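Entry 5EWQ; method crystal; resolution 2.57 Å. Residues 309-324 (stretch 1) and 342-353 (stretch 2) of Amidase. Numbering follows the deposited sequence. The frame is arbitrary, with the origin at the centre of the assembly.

Stretch 1, residues 309-324: GLKGKKIGLLFSVDQQ
Stretch 2 342-353: AGAILTDYIQLN

The two stretches run side by side in the same direction, strand 314-317 against a weakly bonded strand at about 345-347, their axes 4.8 Å apart at closest and inclined by 29°. CA atoms pair Lys311 with Gly343, Lys314 with Ile345, Ile315 with Leu346, Gly316 with Thr347, and Leu318 with Ile350. Together the stretches bury 835 Å², with Leu317, Tyr349 and Leu318 contributing the largest single shares.

Backbone hydrogen bonds set the register. A type II turn from Leu310 to Lys313, with Gly312 at phi/psi 101/-9, presents Gly312 N to Gly343 O at 3.0 Å. Gly343 (96/51) closes a helix in a Schellman motif; at both glycines a CB would be jammed against the preceding carbonyl. Extended backbone follows: Ile345 N donates to Lys313 O (3.0 Å), Ile315 N weakly to Ile345 O (3.1 Å, 126°), and Thr347 N to Ile315 O (3.2 Å). Asp348, at 26/-125, interrupts the extended run, after which Ile350 N reaches Leu317 O at 2.9 Å.

Leu317 (-77/137, chi1 m, chi2 p) covers the most surface. Its CB points sideways, yet the branched end packs CD1 against Leu346 CD2 at 3.8 Å, while Leu317 CB lies 3.7 Å from Asp348 O. Leu346 (m, t) shares a sheet face with Ile315 (chi1 m, chi2 90°), whose CD1 meets Ala344 CB at 3.7 Å. Before it, Leu310 (m, t) points toward stretch 2 and sets CD1 3.6 Å from Ala342 CB; the small alanines let these larger aliphatic chains come close. At Gly316 there is no room for a CB as Ile350 is placed: an ideal one would lie 2.8 Å from Ile350 CD1, a clash.

Leu318 (-108/15, m, t) points away overall at CB, but its end returns, with CD2 4.0 Å from Ile350 CB and 3.7 Å from Leu352 CD1. Ile350 is m, t; Leu352 has chi1 -96° and chi2 42°. Buried Leu318 thus extends the apolar packing beyond the strand, and Leu318 CA makes a CA-H...O contact with Ile350 O at 3.5 Å.

Tyr349 (-137/97, chi1 159°, chi2 50°) is exposed, but its long side chain starts sideways and brings the ring nearer stretch 1. Ser320, chi1 p and pointing toward stretch 2, places CB over one ring face, 3.8 Å from the centroid of the Tyr349 ring and 12° off its normal, a CH-pi contact suited to a short side chain. Leu318 O lies at the ring edge, 4.3 Å from Tyr349 CE1.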

# COMPACT_ATOMS: atom_id res chain seq x y z
N GLY A 309 -20.80 9.75 -9.78
CA GLY A 309 -19.70 10.64 -9.47
C GLY A 309 -18.85 11.00 -10.68
O GLY A 309 -18.03 11.90 -10.62
N LEU A 310 -19.06 10.27 -11.78
CA LEU A 310 -18.34 10.54 -13.02
C LEU A 310 -19.17 11.40 -13.96
O LEU A 310 -18.68 11.83 -15.01
CB LEU A 310 -17.96 9.23 -13.71
CG LEU A 310 -16.71 8.53 -13.18
CD1 LEU A 310 -16.44 7.25 -13.95
CD2 LEU A 310 -15.52 9.46 -13.24
N LYS A 311 -20.42 11.66 -13.59
CA LYS A 311 -21.32 12.46 -14.41
C LYS A 311 -20.87 13.91 -14.47
O LYS A 311 -21.03 14.67 -13.51
CB LYS A 311 -22.75 12.37 -13.87
N GLY A 312 -20.30 14.30 -15.61
CA GLY A 312 -19.86 15.67 -15.82
C GLY A 312 -18.37 15.86 -15.64
O GLY A 312 -17.83 16.92 -15.95
N LYS A 313 -17.70 14.83 -15.13
CA LYS A 313 -16.26 14.91 -14.89
C LYS A 313 -15.46 14.84 -16.19
O LYS A 313 -15.83 14.12 -17.12
CB LYS A 313 -15.82 13.79 -13.94
CG LYS A 313 -16.48 13.83 -12.58
CD LYS A 313 -16.15 15.11 -11.83
CE LYS A 313 -16.75 15.10 -10.43
NZ LYS A 313 -18.24 14.98 -10.45
N LYS A 314 -14.37 15.59 -16.24
CA LYS A 314 -13.51 15.61 -17.42
C LYS A 314 -12.20 14.88 -17.15
O LYS A 314 -11.25 15.46 -16.62
CB LYS A 314 -13.22 17.05 -17.85
CG LYS A 314 -14.45 17.94 -17.91
CD LYS A 314 -14.09 19.36 -18.32
CE LYS A 314 -15.26 20.31 -18.14
NZ LYS A 314 -15.66 20.41 -16.71
N ILE A 315 -12.15 13.60 -17.51
CA ILE A 315 -10.96 12.78 -17.26
C ILE A 315 -10.04 12.75 -18.47
O ILE A 315 -10.45 12.39 -19.57
CB ILE A 315 -11.34 11.33 -16.88
CG1 ILE A 315 -12.05 11.29 -15.53
CG2 ILE A 315 -10.10 10.46 -16.83
CD1 ILE A 315 -13.55 11.43 -15.61
N GLY A 316 -8.78 13.14 -18.26
CA GLY A 316 -7.79 13.11 -19.32
C GLY A 316 -7.04 11.80 -19.36
O GLY A 316 -6.41 11.40 -18.38
N LEU A 317 -7.10 11.12 -20.50
CA LEU A 317 -6.46 9.82 -20.66
C LEU A 317 -4.96 9.94 -20.84
O LEU A 317 -4.48 10.80 -21.59
CB LEU A 317 -7.07 9.07 -21.85
CG LEU A 317 -8.33 8.23 -21.60
CD1 LEU A 317 -9.50 9.08 -21.14
CD2 LEU A 317 -8.69 7.46 -22.86
N LEU A 318 -4.21 9.08 -20.16
CA LEU A 318 -2.76 9.06 -20.28
C LEU A 318 -2.30 7.83 -21.06
O LEU A 318 -1.12 7.47 -21.03
CB LEU A 318 -2.10 9.08 -18.89
CG LEU A 318 -2.46 10.28 -18.01
CD1 LEU A 318 -1.67 10.26 -16.72
CD2 LEU A 318 -2.24 11.58 -18.77
N PHE A 319 -3.24 7.20 -21.75
CA PHE A 319 -2.94 6.02 -22.55
C PHE A 319 -3.72 6.05 -23.86
O PHE A 319 -4.78 6.66 -23.95
CB PHE A 319 -3.25 4.74 -21.78
CG PHE A 319 -4.71 4.56 -21.44
CD1 PHE A 319 -5.24 5.09 -20.28
CD2 PHE A 319 -5.55 3.86 -22.30
CE1 PHE A 319 -6.58 4.92 -19.97
CE2 PHE A 319 -6.89 3.69 -21.99
CZ PHE A 319 -7.40 4.23 -20.83
N SER A 320 -3.20 5.37 -24.87
CA SER A 320 -3.87 5.27 -26.16
C SER A 320 -4.17 3.81 -26.49
O SER A 320 -3.28 2.96 -26.46
CB SER A 320 -3.02 5.90 -27.26
OG SER A 320 -1.71 5.36 -27.27
N VAL A 321 -5.43 3.53 -26.81
CA VAL A 321 -5.88 2.17 -27.09
C VAL A 321 -5.25 1.62 -28.37
O VAL A 321 -4.87 0.45 -28.43
CB VAL A 321 -7.42 2.11 -27.21
CG1 VAL A 321 -7.88 0.68 -27.49
CG2 VAL A 321 -8.07 2.64 -25.95
N ASP A 322 -5.15 2.47 -29.39
CA ASP A 322 -4.63 2.05 -30.69
C ASP A 322 -3.16 1.65 -30.62
O ASP A 322 -2.73 0.71 -31.29
CB ASP A 322 -4.82 3.17 -31.72
N GLN A 323 -2.39 2.37 -29.81
CA GLN A 323 -0.96 2.12 -29.70
C GLN A 323 -0.67 1.00 -28.70
O GLN A 323 0.47 0.56 -28.54
CB GLN A 323 -0.22 3.40 -29.29
CG GLN A 323 1.26 3.40 -29.62
CD GLN A 323 1.95 4.69 -29.19
OE1 GLN A 323 1.45 5.41 -28.34
NE2 GLN A 323 3.10 4.97 -29.79
N GLN A 324 -1.72 0.53 -28.03
CA GLN A 324 -1.59 -0.53 -27.04
C GLN A 324 -1.38 -1.88 -27.71
O GLN A 324 -1.82 -2.09 -28.84
CB GLN A 324 -2.81 -0.57 -26.13
CG GLN A 324 -2.53 -1.06 -24.72
CD GLN A 324 -1.71 -0.06 -23.93
OE1 GLN A 324 -2.21 0.99 -23.53
NE2 GLN A 324 -0.44 -0.39 -23.70
N ALA A 342 -20.43 5.86 -17.81
CA ALA A 342 -20.74 6.49 -16.54
C ALA A 342 -21.10 7.96 -16.75
O ALA A 342 -21.64 8.61 -15.85
CB ALA A 342 -19.58 6.36 -15.57
N GLY A 343 -20.79 8.48 -17.93
CA GLY A 343 -21.13 9.85 -18.28
C GLY A 343 -20.01 10.84 -18.05
O GLY A 343 -20.21 11.88 -17.43
N ALA A 344 -18.83 10.53 -18.57
CA ALA A 344 -17.68 11.41 -18.42
C ALA A 344 -17.13 11.87 -19.77
O ALA A 344 -17.19 11.13 -20.75
CB ALA A 344 -16.59 10.72 -17.61
N ILE A 345 -16.60 13.09 -19.80
CA ILE A 345 -15.99 13.62 -21.02
C ILE A 345 -14.51 13.28 -21.05
O ILE A 345 -13.74 13.72 -20.20
CB ILE A 345 -16.16 15.15 -21.12
N LEU A 346 -14.11 12.48 -22.04
CA LEU A 346 -12.73 12.03 -22.14
C LEU A 346 -11.89 12.92 -23.06
O LEU A 346 -12.37 13.37 -24.10
CB LEU A 346 -12.69 10.58 -22.64
CG LEU A 346 -13.48 9.57 -21.80
CD1 LEU A 346 -13.23 8.14 -22.28
CD2 LEU A 346 -13.15 9.71 -20.32
N THR A 347 -10.64 13.17 -22.67
CA THR A 347 -9.75 14.02 -23.44
C THR A 347 -8.68 13.23 -24.20
O THR A 347 -7.68 12.81 -23.61
CB THR A 347 -9.05 15.05 -22.53
OG1 THR A 347 -10.04 15.87 -21.89
CG2 THR A 347 -8.10 15.93 -23.34
N ASP A 348 -8.92 13.03 -25.50
CA ASP A 348 -7.98 12.44 -26.46
C ASP A 348 -6.93 11.48 -25.89
O ASP A 348 -7.28 10.50 -25.23
CB ASP A 348 -7.27 13.56 -27.23
N TYR A 349 -5.67 11.78 -26.16
CA TYR A 349 -4.54 11.01 -25.65
C TYR A 349 -3.46 11.97 -25.17
O TYR A 349 -2.66 12.47 -25.96
CB TYR A 349 -4.00 10.06 -26.72
CG TYR A 349 -2.58 9.57 -26.53
CD1 TYR A 349 -2.16 9.02 -25.32
CD2 TYR A 349 -1.67 9.63 -27.57
CE1 TYR A 349 -0.86 8.57 -25.16
CE2 TYR A 349 -0.37 9.18 -27.42
CZ TYR A 349 0.03 8.66 -26.21
OH TYR A 349 1.32 8.21 -26.07
N ILE A 350 -3.45 12.22 -23.87
CA ILE A 350 -2.51 13.16 -23.27
C ILE A 350 -1.20 12.46 -22.93
O ILE A 350 -1.17 11.54 -22.12
CB ILE A 350 -3.09 13.79 -21.98
CG1 ILE A 350 -4.40 14.50 -22.28
CG2 ILE A 350 -2.07 14.73 -21.34
CD1 ILE A 350 -5.01 15.15 -21.07
N GLN A 351 -0.11 12.91 -23.56
CA GLN A 351 1.21 12.35 -23.28
C GLN A 351 2.02 13.31 -22.41
O GLN A 351 2.52 14.33 -22.89
CB GLN A 351 1.95 12.05 -24.59
CG GLN A 351 3.34 11.46 -24.38
CD GLN A 351 3.86 10.74 -25.60
OE1 GLN A 351 3.12 10.50 -26.56
NE2 GLN A 351 5.14 10.39 -25.58
N LEU A 352 2.14 12.96 -21.13
CA LEU A 352 2.89 13.78 -20.18
C LEU A 352 4.38 13.79 -20.52
O LEU A 352 4.92 12.81 -21.02
CB LEU A 352 2.68 13.26 -18.76
CG LEU A 352 1.60 13.92 -17.90
CD1 LEU A 352 0.34 14.19 -18.70
CD2 LEU A 352 1.28 13.06 -16.69
N ASN A 353 5.03 14.92 -20.26
CA ASN A 353 6.45 15.07 -20.54
C ASN A 353 7.30 14.99 -19.28
O ASN A 353 7.19 15.85 -18.40
CB ASN A 353 6.71 16.38 -21.27
CG ASN A 353 8.18 16.60 -21.58
OD1 ASN A 353 8.91 17.21 -20.80
ND2 ASN A 353 8.63 16.09 -22.73